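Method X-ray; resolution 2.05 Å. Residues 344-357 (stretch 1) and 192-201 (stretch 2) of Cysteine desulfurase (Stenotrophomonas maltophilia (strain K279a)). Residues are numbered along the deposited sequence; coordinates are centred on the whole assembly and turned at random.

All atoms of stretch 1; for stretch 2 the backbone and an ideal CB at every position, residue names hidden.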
# COMPACT_ATOMS: atom_id res chain seq x y z
N ILE B 344 -23.97 -13.52 -24.16
CA ILE B 344 -23.51 -12.48 -23.26
C ILE B 344 -24.03 -12.79 -21.86
O ILE B 344 -25.23 -12.95 -21.65
CB ILE B 344 -23.99 -11.09 -23.71
CG1 ILE B 344 -23.30 -10.69 -25.02
CG2 ILE B 344 -23.75 -10.06 -22.63
CD1 ILE B 344 -23.91 -9.47 -25.71
N ILE B 345 -23.11 -12.88 -20.90
CA ILE B 345 -23.46 -13.18 -19.52
C ILE B 345 -23.52 -11.85 -18.78
O ILE B 345 -22.49 -11.29 -18.39
CB ILE B 345 -22.48 -14.17 -18.90
CG1 ILE B 345 -22.69 -15.55 -19.53
CG2 ILE B 345 -22.67 -14.26 -17.39
CD1 ILE B 345 -21.54 -16.49 -19.36
N GLY B 346 -24.73 -11.34 -18.59
CA GLY B 346 -24.92 -10.06 -17.95
C GLY B 346 -25.58 -9.07 -18.88
O GLY B 346 -24.89 -8.34 -19.61
N GLU B 347 -26.91 -9.05 -18.88
CA GLU B 347 -27.69 -8.16 -19.72
C GLU B 347 -28.74 -7.45 -18.88
O GLU B 347 -29.92 -7.38 -19.23
CB GLU B 347 -28.36 -8.90 -20.88
CG GLU B 347 -27.70 -10.22 -21.26
CD GLU B 347 -28.59 -11.43 -20.99
OE1 GLU B 347 -28.13 -12.57 -21.17
OE2 GLU B 347 -29.76 -11.23 -20.60
N ALA B 348 -28.31 -6.93 -17.74
CA ALA B 348 -29.19 -6.19 -16.86
C ALA B 348 -29.65 -4.91 -17.57
O ALA B 348 -29.02 -4.48 -18.53
CB ALA B 348 -28.49 -5.86 -15.55
N PRO B 349 -30.75 -4.30 -17.11
CA PRO B 349 -31.22 -3.06 -17.75
C PRO B 349 -30.20 -1.94 -17.80
O PRO B 349 -29.92 -1.42 -18.89
CB PRO B 349 -32.43 -2.68 -16.90
CG PRO B 349 -32.98 -4.00 -16.47
CD PRO B 349 -31.77 -4.87 -16.21
N GLU B 350 -29.64 -1.53 -16.66
CA GLU B 350 -28.58 -0.53 -16.65
C GLU B 350 -27.24 -1.21 -16.41
O GLU B 350 -27.12 -2.08 -15.54
CB GLU B 350 -28.82 0.56 -15.60
CG GLU B 350 -27.75 1.65 -15.66
CD GLU B 350 -27.98 2.83 -14.72
OE1 GLU B 350 -28.60 2.65 -13.65
OE2 GLU B 350 -27.52 3.94 -15.07
N LYS B 351 -26.23 -0.80 -17.17
CA LYS B 351 -25.00 -1.56 -17.26
C LYS B 351 -23.84 -0.63 -17.57
O LYS B 351 -24.00 0.35 -18.30
CB LYS B 351 -25.15 -2.64 -18.34
CG LYS B 351 -24.21 -3.82 -18.25
CD LYS B 351 -24.47 -4.78 -19.41
CE LYS B 351 -23.18 -5.10 -20.13
NZ LYS B 351 -22.88 -6.55 -20.20
N ALA B 352 -22.67 -0.93 -17.00
CA ALA B 352 -21.43 -0.27 -17.41
C ALA B 352 -20.81 -1.03 -18.58
O ALA B 352 -21.19 -2.15 -18.89
CB ALA B 352 -20.45 -0.19 -16.23
N ALA B 353 -19.81 -0.40 -19.23
CA ALA B 353 -19.26 -0.92 -20.48
C ALA B 353 -18.35 -2.14 -20.26
O ALA B 353 -17.19 -2.17 -20.66
CB ALA B 353 -18.51 0.18 -21.23
N VAL B 354 -18.91 -3.17 -19.64
CA VAL B 354 -18.22 -4.43 -19.40
C VAL B 354 -19.06 -5.54 -20.01
O VAL B 354 -20.26 -5.64 -19.73
CB VAL B 354 -17.99 -4.66 -17.89
CG1 VAL B 354 -17.41 -6.05 -17.63
CG2 VAL B 354 -17.09 -3.58 -17.32
N VAL B 355 -18.44 -6.38 -20.84
CA VAL B 355 -19.14 -7.45 -21.54
C VAL B 355 -18.38 -8.75 -21.34
O VAL B 355 -17.27 -8.91 -21.87
CB VAL B 355 -19.30 -7.15 -23.04
CG1 VAL B 355 -19.94 -8.34 -23.73
CG2 VAL B 355 -20.11 -5.88 -23.26
N SER B 356 -18.96 -9.67 -20.57
CA SER B 356 -18.44 -11.02 -20.46
C SER B 356 -19.27 -11.92 -21.36
O SER B 356 -20.50 -11.85 -21.35
CB SER B 356 -18.50 -11.52 -19.01
OG SER B 356 -17.60 -10.81 -18.16
N PHE B 357 -18.61 -12.76 -22.16
CA PHE B 357 -19.33 -13.54 -23.17
C PHE B 357 -18.66 -14.89 -23.39
O PHE B 357 -17.50 -15.10 -23.05
CB PHE B 357 -19.42 -12.78 -24.50
CG PHE B 357 -18.09 -12.56 -25.17
CD1 PHE B 357 -17.31 -11.47 -24.85
CD2 PHE B 357 -17.62 -13.45 -26.13
CE1 PHE B 357 -16.08 -11.26 -25.46
CE2 PHE B 357 -16.39 -13.26 -26.73
CZ PHE B 357 -15.62 -12.16 -26.40
N UNK B 192 -21.55 -2.09 -6.25
CA UNK B 192 -22.22 -1.04 -6.99
C UNK B 192 -22.26 -1.41 -8.47
O UNK B 192 -23.32 -1.33 -9.11
CB UNK B 192 -21.52 0.30 -6.78
N UNK B 193 -21.14 -1.87 -9.00
CA UNK B 193 -21.04 -2.32 -10.38
C UNK B 193 -20.24 -3.62 -10.43
O UNK B 193 -19.15 -3.70 -9.86
CB UNK B 193 -20.39 -1.25 -11.26
N UNK B 194 -20.80 -4.63 -11.09
CA UNK B 194 -20.17 -5.94 -11.19
C UNK B 194 -19.04 -5.91 -12.21
O UNK B 194 -19.22 -5.45 -13.34
CB UNK B 194 -21.20 -7.01 -11.57
N UNK B 195 -17.87 -6.42 -11.81
CA UNK B 195 -16.71 -6.47 -12.69
C UNK B 195 -16.84 -7.54 -13.77
O UNK B 195 -16.02 -7.56 -14.70
CB UNK B 195 -15.44 -6.72 -11.87
N UNK B 196 -17.80 -8.44 -13.65
CA UNK B 196 -18.04 -9.50 -14.63
C UNK B 196 -19.27 -9.20 -15.48
O UNK B 196 -19.23 -9.24 -16.71
CB UNK B 196 -18.21 -10.85 -13.93
N UNK B 197 -20.39 -8.92 -14.82
CA UNK B 197 -21.66 -8.68 -15.50
C UNK B 197 -21.79 -7.26 -16.02
O UNK B 197 -22.55 -7.03 -16.97
CB UNK B 197 -22.82 -8.98 -14.55
N UNK B 198 -21.09 -6.30 -15.42
CA UNK B 198 -21.31 -4.90 -15.70
C UNK B 198 -22.54 -4.31 -15.04
O UNK B 198 -22.72 -3.09 -15.10
CB UNK B 198 -21.41 -4.70 -17.21
N UNK B 199 -23.37 -5.13 -14.39
CA UNK B 199 -24.63 -4.67 -13.83
C UNK B 199 -24.42 -3.49 -12.89
O UNK B 199 -23.47 -3.46 -12.11
CB UNK B 199 -25.33 -5.81 -13.09
N UNK B 200 -25.28 -2.49 -13.01
CA UNK B 200 -25.34 -1.38 -12.06
C UNK B 200 -26.47 -1.67 -11.09
O UNK B 200 -27.63 -1.77 -11.49
CB UNK B 200 -25.55 -0.04 -12.77
N UNK B 201 -26.12 -1.81 -9.80
CA UNK B 201 -27.17 -2.13 -8.84
C UNK B 201 -27.80 -0.86 -8.28
O UNK B 201 -27.12 0.16 -8.15
CB UNK B 201 -26.61 -2.99 -7.70

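Position 192 has nothing of stretch 1 within 5.5 Å of its ideal CB, so this contact sets no rule for it. The residue is His192; its backbone O accepts from the N of position 201.

At position 193 CA-to-CB points toward stretch 1, and the ideal CB lies 5.1 Å from Ala352 CB. A small methyl faces a gap, so a medium apolar side chain, branched or not, would suit. Val193 fills it, placing CG1 3.8 Å from Ala352 CB.

Position 194 points sideways and finds no partner across. Its backbone O accepts from the N of position 198, a tight turn in which a short polar side chain could take up free NH groups. Ser194 does so: its OG accepts from the backbone N of 197 (2.8 Å) and of 196 (3.2 Å).

Position 195 points away, leaving the choice open as far as stretch 1 is concerned. It is Asn195, whose backbone O packs 3.6 Å from Val354 CG1 and whose ND2 is bonded elsewhere in the structure.

Position 196 also points away, yet its ideal CB is 4.3 Å from Ser356 OG. Its backbone O already accepts a hydrogen bond from that hydroxyl, Ser356 OG to O of 196 at 2.7 Å, so the side chain need offer no acceptor; many would do. Val196 adds a methyl, CG1, 3.6 Å from Ser356 OG.

At position 197 CB leaves sideways, 4.1 Å from Gly346 CA, beside Ile345 CG2. An apolar chain long enough to reach back toward Ile345, such as leucine or methionine, would suit. Leu197, chi1 m and chi2 t, brings CD2 to 3.8 Å from Ile345 CG2. Its backbone O receives a weak hydrogen bond from Lys351 NZ (3.3 Å).

Position 198 is decided by the backbone. With phi/psi of 77/-7, a CB would jam against the preceding carbonyl, and it would also clash with Val354 O at 2.9 Å. Glycine is required, and Gly198 is found. Its O accepts from Ala352 N at 2.9 Å, nearly linear at 171°.

Position 199 points away overall, but its ideal CB is 4.0 Å from Ala348 CB. A small or beta-branched residue fits. Thr199 sets OG1 3.4 Å from Ala348 CB; its backbone forms a single beta bridge with Lys351.

At position 200 CA-to-CB points toward stretch 1, and the ideal CB is 3.8 Å from Glu350 O, which accepts from the N of 200 (3.2 Å). A compact apolar side chain can pack over the backbone of Glu350 to Ala352, where Glu350 O and Ala352 N are already paired with backbone. Val200 lays CG2 3.9 Å from Ala352 N and CG1 3.8 Å from Glu350 OE1.

Position 201 points away, unconstrained here; it is Asn201.

Stretch 2 (192-201) HVSNVLGTVN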
# COMPACT_ATOMS: atom_id res chain seq x y z
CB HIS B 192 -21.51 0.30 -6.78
CG HIS B 192 -22.29 1.48 -7.26
ND1 HIS B 192 -21.90 2.77 -7.01
CD2 HIS B 192 -23.43 1.56 -8.00
CE1 HIS B 192 -22.77 3.61 -7.55
NE2 HIS B 192 -23.71 2.90 -8.16
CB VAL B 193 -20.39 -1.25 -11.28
CG1 VAL B 193 -20.29 -1.76 -12.72
CG2 VAL B 193 -21.19 0.03 -11.23
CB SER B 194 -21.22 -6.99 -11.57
OG SER B 194 -20.63 -8.15 -12.12
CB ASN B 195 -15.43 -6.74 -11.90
CG ASN B 195 -15.40 -8.13 -11.31
OD1 ASN B 195 -16.32 -8.53 -10.59
ND2 ASN B 195 -14.36 -8.88 -11.64
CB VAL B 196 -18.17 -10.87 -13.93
CG1 VAL B 196 -18.62 -11.94 -14.91
CG2 VAL B 196 -16.85 -11.26 -13.27
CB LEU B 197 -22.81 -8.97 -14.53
CG LEU B 197 -22.74 -10.34 -13.86
CD1 LEU B 197 -23.63 -10.38 -12.61
CD2 LEU B 197 -23.12 -11.43 -14.84
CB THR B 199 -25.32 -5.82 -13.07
OG1 THR B 199 -25.67 -6.87 -13.98
CG2 THR B 199 -26.57 -5.33 -12.37
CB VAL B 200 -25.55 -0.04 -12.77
CG1 VAL B 200 -25.68 1.08 -11.74
CG2 VAL B 200 -24.41 0.25 -13.77
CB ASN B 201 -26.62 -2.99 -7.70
CG ASN B 201 -26.37 -4.42 -8.11
OD1 ASN B 201 -27.04 -4.96 -9.01
ND2 ASN B 201 -25.40 -5.06 -7.47
O HOH W 1 -21.48 -8.64 -19.46
O HOH W 2 -29.41 -2.79 -14.08
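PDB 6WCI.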